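Local coordinates for protein metallo-carboxypeptidase (Pseudomonas aeruginosa, PDB 4A39) that probably acts as a zinc-dependent carboxypeptidase of the M14 family, trimming residues from the C-termini of peptide or protein substrates, at residues Ile36-Gln50 with Phe67-Trp81. Residues are numbered along the deposited sequence; the frame is centred on the assembly and turned at random.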
loop_
_atom_site.group_PDB
_atom_site.type_symbol
_atom_site.label_atom_id
_atom_site.label_comp_id
_atom_site.label_asym_id
_atom_site.label_seq_id
_atom_site.Cartn_x
_atom_site.Cartn_y
_atom_site.Cartn_z
ATOM N N ILE A 36 -3.915 -11.424 -27.828
ATOM C CA ILE A 36 -3.132 -10.271 -27.393
ATOM C C ILE A 36 -2.026 -10.758 -26.451
ATOM O O ILE A 36 -2.308 -11.368 -25.424
ATOM C CB ILE A 36 -4.032 -9.245 -26.683
ATOM C CG1 ILE A 36 -5.156 -8.815 -27.633
ATOM C CG2 ILE A 36 -3.215 -8.025 -26.250
ATOM C CD1 ILE A 36 -6.276 -8.042 -26.962
ATOM N N ARG A 37 -0.772 -10.491 -26.812
ATOM C CA ARG A 37 0.375 -10.930 -26.020
ATOM C C ARG A 37 1.113 -9.724 -25.459
ATOM O O ARG A 37 1.462 -8.811 -26.199
ATOM C CB ARG A 37 1.335 -11.748 -26.898
ATOM C CG ARG A 37 0.679 -12.885 -27.670
ATOM C CD ARG A 37 0.228 -14.016 -26.767
ATOM N NE ARG A 37 1.345 -14.835 -26.300
ATOM C CZ ARG A 37 1.205 -15.932 -25.564
ATOM N NH1 ARG A 37 -0.005 -16.346 -25.210
ATOM N NH2 ARG A 37 2.275 -16.619 -25.181
ATOM N N LEU A 38 1.355 -9.740 -24.150
ATOM C CA LEU A 38 2.035 -8.644 -23.468
ATOM C C LEU A 38 3.009 -9.194 -22.436
ATOM O O LEU A 38 2.905 -10.347 -22.028
ATOM C CB LEU A 38 1.014 -7.767 -22.736
ATOM C CG LEU A 38 -0.173 -7.237 -23.536
ATOM C CD1 LEU A 38 -1.238 -6.731 -22.575
ATOM C CD2 LEU A 38 0.284 -6.136 -24.483
ATOM N N ALA A 39 3.953 -8.356 -22.015
ATOM C CA ALA A 39 4.924 -8.745 -20.995
ATOM C C ALA A 39 5.029 -7.647 -19.938
ATOM O O ALA A 39 4.883 -6.461 -20.240
ATOM C CB ALA A 39 6.292 -8.992 -21.623
ATOM N N ILE A 40 5.267 -8.050 -18.696
ATOM C CA ILE A 40 5.411 -7.099 -17.605
ATOM C C ILE A 40 6.860 -6.619 -17.622
ATOM O O ILE A 40 7.786 -7.392 -17.901
ATOM C CB ILE A 40 5.074 -7.766 -16.246
ATOM C CG1 ILE A 40 3.666 -8.368 -16.309
ATOM C CG2 ILE A 40 5.145 -6.733 -15.116
ATOM C CD1 ILE A 40 3.276 -9.169 -15.072
ATOM N N ARG A 41 7.054 -5.334 -17.350
ATOM C CA ARG A 41 8.388 -4.738 -17.350
ATOM C C ARG A 41 9.048 -4.768 -15.971
ATOM O O ARG A 41 8.431 -4.404 -14.968
ATOM C CB ARG A 41 8.305 -3.285 -17.825
ATOM C CG ARG A 41 9.654 -2.609 -18.053
ATOM C CD ARG A 41 9.574 -1.128 -17.701
ATOM N NE ARG A 41 9.616 -0.926 -16.254
ATOM C CZ ARG A 41 8.769 -0.165 -15.570
ATOM N NH1 ARG A 41 7.788 0.480 -16.193
ATOM N NH2 ARG A 41 8.903 -0.053 -14.254
ATOM N N PRO A 42 10.315 -5.205 -15.900
ATOM C CA PRO A 42 11.015 -5.247 -14.610
ATOM C C PRO A 42 11.245 -3.832 -14.067
ATOM O O PRO A 42 11.220 -2.860 -14.821
ATOM C CB PRO A 42 12.334 -5.934 -14.955
ATOM C CG PRO A 42 11.956 -6.829 -16.111
ATOM C CD PRO A 42 11.087 -5.914 -16.936
ATOM N N ASP A 43 11.469 -3.725 -12.761
ATOM C CA ASP A 43 11.721 -2.430 -12.122
ATOM C C ASP A 43 12.871 -1.663 -12.789
ATOM O O ASP A 43 13.763 -2.262 -13.394
ATOM C CB ASP A 43 12.037 -2.638 -10.638
ATOM C CG ASP A 43 10.792 -2.873 -9.800
ATOM O OD1 ASP A 43 9.690 -2.966 -10.381
ATOM O OD2 ASP A 43 10.919 -2.959 -8.556
ATOM N N LEU A 44 12.850 -0.339 -12.651
ATOM C CA LEU A 44 13.875 0.526 -13.239
ATOM C C LEU A 44 15.295 0.018 -13.028
ATOM O O LEU A 44 16.094 -0.023 -13.971
ATOM C CB LEU A 44 13.780 1.945 -12.665
ATOM C CG LEU A 44 13.118 3.049 -13.491
ATOM C CD1 LEU A 44 13.231 4.360 -12.730
ATOM C CD2 LEU A 44 13.797 3.182 -14.846
ATOM N N ALA A 45 15.611 -0.364 -11.795
ATOM C CA ALA A 45 16.954 -0.835 -11.486
ATOM C C ALA A 45 17.028 -2.128 -10.677
ATOM O O ALA A 45 17.967 -2.328 -9.904
ATOM C CB ALA A 45 17.737 0.276 -10.775
ATOM N N SER A 46 16.038 -3.001 -10.847
ATOM C CA SER A 46 16.034 -4.294 -10.167
ATOM C C SER A 46 15.242 -5.302 -11.001
ATOM O O SER A 46 14.452 -4.922 -11.872
ATOM C CB SER A 46 15.461 -4.186 -8.745
ATOM O OG SER A 46 14.061 -4.019 -8.747
ATOM N N GLN A 47 15.468 -6.585 -10.738
ATOM C CA GLN A 47 14.817 -7.654 -11.494
ATOM C C GLN A 47 13.337 -7.868 -11.202
ATOM O O GLN A 47 12.642 -8.536 -11.969
ATOM C CB GLN A 47 15.552 -8.980 -11.259
ATOM C CG GLN A 47 15.527 -9.443 -9.807
ATOM C CD GLN A 47 15.342 -10.941 -9.672
ATOM O OE1 GLN A 47 16.181 -11.728 -10.115
ATOM N NE2 GLN A 47 14.232 -11.343 -9.061
ATOM N N HIS A 48 12.855 -7.303 -10.099
ATOM C CA HIS A 48 11.461 -7.481 -9.699
ATOM C C HIS A 48 10.400 -6.981 -10.661
ATOM O O HIS A 48 10.589 -6.001 -11.370
ATOM C CB HIS A 48 11.175 -6.777 -8.368
ATOM C CG HIS A 48 12.178 -7.045 -7.297
ATOM N ND1 HIS A 48 13.365 -6.350 -7.197
ATOM C CD2 HIS A 48 12.162 -7.916 -6.260
ATOM C CE1 HIS A 48 14.036 -6.781 -6.144
ATOM N NE2 HIS A 48 13.328 -7.729 -5.558
ATOM N N PHE A 49 9.266 -7.671 -10.653
ATOM C CA PHE A 49 8.106 -7.264 -11.421
ATOM C C PHE A 49 6.897 -8.104 -11.063
ATOM O O PHE A 49 7.024 -9.256 -10.642
ATOM C CB PHE A 49 8.347 -7.287 -12.944
ATOM C CG PHE A 49 8.456 -8.663 -13.554
ATOM C CD1 PHE A 49 7.323 -9.328 -14.020
ATOM C CD2 PHE A 49 9.697 -9.254 -13.748
ATOM C CE1 PHE A 49 7.430 -10.556 -14.676
ATOM C CE2 PHE A 49 9.816 -10.478 -14.400
ATOM C CZ PHE A 49 8.682 -11.131 -14.868
ATOM N N GLN A 50 5.731 -7.481 -11.188
ATOM C CA GLN A 50 4.443 -8.117 -10.930
ATOM C C GLN A 50 3.367 -7.097 -11.286
ATOM O O GLN A 50 2.387 -7.427 -11.948
ATOM C CB GLN A 50 4.300 -8.532 -9.464
ATOM C CG GLN A 50 3.052 -9.378 -9.202
ATOM C CD GLN A 50 3.361 -10.844 -8.931
ATOM O OE1 GLN A 50 4.477 -11.315 -9.157
ATOM N NE2 GLN A 50 2.360 -11.576 -8.447
ATOM N N PHE A 67 -6.405 -11.447 -23.358
ATOM C CA PHE A 67 -5.062 -10.987 -23.022
ATOM C C PHE A 67 -4.227 -12.038 -22.306
ATOM O O PHE A 67 -4.759 -12.874 -21.573
ATOM C CB PHE A 67 -5.154 -9.757 -22.112
ATOM C CG PHE A 67 -5.882 -8.594 -22.721
ATOM C CD1 PHE A 67 -7.275 -8.530 -22.685
ATOM C CD2 PHE A 67 -5.176 -7.554 -23.321
ATOM C CE1 PHE A 67 -7.955 -7.445 -23.234
ATOM C CE2 PHE A 67 -5.847 -6.461 -23.876
ATOM C CZ PHE A 67 -7.241 -6.406 -23.832
ATOM N N THR A 68 -2.916 -11.976 -22.519
ATOM C CA THR A 68 -1.983 -12.881 -21.864
ATOM C C THR A 68 -0.713 -12.142 -21.461
ATOM O O THR A 68 -0.096 -11.470 -22.285
ATOM C CB THR A 68 -1.550 -14.054 -22.777
ATOM O OG1 THR A 68 -2.681 -14.882 -23.078
ATOM C CG2 THR A 68 -0.476 -14.895 -22.077
ATOM N N LEU A 69 -0.347 -12.244 -20.186
ATOM C CA LEU A 69 0.894 -11.647 -19.703
ATOM C C LEU A 69 1.819 -12.860 -19.755
ATOM O O LEU A 69 1.867 -13.667 -18.827
ATOM C CB LEU A 69 0.727 -11.123 -18.273
ATOM C CG LEU A 69 -0.389 -10.084 -18.109
ATOM C CD1 LEU A 69 -0.308 -9.462 -16.719
ATOM C CD2 LEU A 69 -0.251 -9.005 -19.182
ATOM N N VAL A 70 2.530 -12.982 -20.872
ATOM C CA VAL A 70 3.407 -14.117 -21.141
ATOM C C VAL A 70 4.540 -14.417 -20.171
ATOM O O VAL A 70 4.978 -15.567 -20.078
ATOM C CB VAL A 70 4.020 -14.015 -22.558
ATOM C CG1 VAL A 70 2.921 -13.804 -23.588
ATOM C CG2 VAL A 70 5.042 -12.891 -22.609
ATOM N N ASN A 71 5.019 -13.410 -19.444
ATOM C CA ASN A 71 6.125 -13.644 -18.522
ATOM C C ASN A 71 5.724 -13.647 -17.049
ATOM O O ASN A 71 6.563 -13.487 -16.166
ATOM C CB ASN A 71 7.251 -12.630 -18.779
ATOM C CG ASN A 71 6.835 -11.197 -18.502
ATOM O OD1 ASN A 71 5.647 -10.885 -18.420
ATOM N ND2 ASN A 71 7.825 -10.309 -18.372
ATOM N N ALA A 72 4.438 -13.853 -16.787
ATOM C CA ALA A 72 3.940 -13.892 -15.413
ATOM C C ALA A 72 4.676 -14.966 -14.603
ATOM O O ALA A 72 4.899 -14.813 -13.404
ATOM C CB ALA A 72 2.433 -14.165 -15.413
ATOM N N GLY A 73 5.062 -16.050 -15.267
ATOM C CA GLY A 73 5.765 -17.119 -14.575
ATOM C C GLY A 73 7.116 -16.718 -14.003
ATOM O O GLY A 73 7.636 -17.394 -13.113
ATOM N N GLN A 74 7.691 -15.629 -14.509
ATOM C CA GLN A 74 8.993 -15.158 -14.032
ATOM C C GLN A 74 8.876 -13.987 -13.067
ATOM O O GLN A 74 9.888 -13.412 -12.668
ATOM C CB GLN A 74 9.873 -14.708 -15.203
ATOM C CG GLN A 74 10.222 -15.779 -16.218
ATOM C CD GLN A 74 11.101 -15.235 -17.330
ATOM O OE1 GLN A 74 10.695 -14.350 -18.086
ATOM N NE2 GLN A 74 12.318 -15.755 -17.427
ATOM N N SER A 75 7.651 -13.623 -12.697
ATOM C CA SER A 75 7.450 -12.499 -11.790
ATOM C C SER A 75 7.969 -12.775 -10.382
ATOM O O SER A 75 8.275 -13.914 -10.027
ATOM C CB SER A 75 5.966 -12.122 -11.730
ATOM O OG SER A 75 5.207 -13.121 -11.072
ATOM N N ALA A 76 8.050 -11.721 -9.576
ATOM C CA ALA A 76 8.559 -11.833 -8.212
ATOM C C ALA A 76 7.774 -12.799 -7.335
ATOM O O ALA A 76 8.352 -13.495 -6.498
ATOM C CB ALA A 76 8.593 -10.453 -7.557
ATOM N N TYR A 77 6.458 -12.835 -7.524
ATOM C CA TYR A 77 5.593 -13.703 -6.735
ATOM C C TYR A 77 4.640 -14.434 -7.675
ATOM O O TYR A 77 3.419 -14.276 -7.603
ATOM C CB TYR A 77 4.825 -12.851 -5.720
ATOM C CG TYR A 77 5.746 -11.955 -4.920
ATOM C CD1 TYR A 77 6.665 -12.496 -4.021
ATOM C CD2 TYR A 77 5.743 -10.573 -5.104
ATOM C CE1 TYR A 77 7.566 -11.681 -3.326
ATOM C CE2 TYR A 77 6.638 -9.750 -4.416
ATOM C CZ TYR A 77 7.546 -10.314 -3.530
ATOM O OH TYR A 77 8.446 -9.513 -2.856
ATOM N N SER A 78 5.224 -15.245 -8.552
ATOM C CA SER A 78 4.466 -15.991 -9.545
ATOM C C SER A 78 3.444 -16.972 -8.990
ATOM O O SER A 78 2.469 -17.294 -9.670
ATOM C CB SER A 78 5.422 -16.726 -10.494
ATOM O OG SER A 78 6.242 -17.653 -9.806
ATOM N N HIS A 79 3.648 -17.452 -7.768
ATOM C CA HIS A 79 2.684 -18.387 -7.199
ATOM C C HIS A 79 1.411 -17.652 -6.787
ATOM O O HIS A 79 0.372 -18.271 -6.568
ATOM C CB HIS A 79 3.278 -19.124 -5.993
ATOM C CG HIS A 79 2.351 -20.136 -5.389
ATOM N ND1 HIS A 79 1.262 -19.783 -4.621
ATOM C CD2 HIS A 79 2.329 -21.487 -5.474
ATOM C CE1 HIS A 79 0.607 -20.873 -4.260
ATOM N NE2 HIS A 79 1.235 -21.920 -4.765
ATOM N N ALA A 80 1.485 -16.326 -6.712
ATOM C CA ALA A 80 0.328 -15.531 -6.310
ATOM C C ALA A 80 -0.670 -15.265 -7.433
ATOM O O ALA A 80 -1.720 -14.665 -7.196
ATOM C CB ALA A 80 0.788 -14.206 -5.712
ATOM N N TRP A 81 -0.357 -15.702 -8.652
ATOM C CA TRP A 81 -1.267 -15.467 -9.775
ATOM C C TRP A 81 -2.505 -16.349 -9.709
ATOM O O TRP A 81 -3.562 -15.985 -10.225
ATOM C CB TRP A 81 -0.559 -15.692 -11.114
ATOM C CG TRP A 81 0.524 -14.694 -11.424
ATOM C CD1 TRP A 81 1.848 -14.961 -11.633
ATOM C CD2 TRP A 81 0.371 -13.274 -11.588
ATOM N NE1 TRP A 81 2.530 -13.801 -11.917
ATOM C CE2 TRP A 81 1.651 -12.751 -11.896
ATOM C CE3 TRP A 81 -0.718 -12.395 -11.505
ATOM C CZ2 TRP A 81 1.870 -11.385 -12.123
ATOM C CZ3 TRP A 81 -0.499 -11.034 -11.730
ATOM C CH2 TRP A 81 0.789 -10.545 -12.035
HETATM O O HOH W 1 -3.531 -13.944 -25.377
HETATM O O HOH W 2 10.759 -10.741 -11.134
#
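L38 donates its N-H to T68 O and accepts V70 N at its own carbonyl, the backbone bonds of a parallel strand pair, 36-39 beside 65-69, in the mixed sheet of the N-terminal domain. Beyond the strands, side-chain amides take over this pairing. N71 grips the backbone of I40 at both ends: OD1 receives I40 N at 2.9 Å in a nearly straight bond (171°), while ND2 gives a hydrogen to I40 O along a lone pair. Q50 does the same for Y77, accepting Y77 N at OE1 and donating from NE2 to Y77 O at 3.0 Å, above the carbonyl plane; A80 N reaches that oxygen from the opposite face. The bend at chi2 (108°) helps lay the Q50 amide flat on the W81 indole, planes 9° apart, with A72 CB on the other face. The backbone of Y77 is held in this way; its side chain lies about 6 Å from those of the zinc ligands H180 and E183. V70 CG1 lies over one face of the R37 guanidinium, whose NH1 is salt-bridged to D105. I36 CD1 sits over the F67 ring in a CH-pi contact. F49 offers one ring face to S75 in a second, S75 CA lying 3.7 Å from the ring centroid.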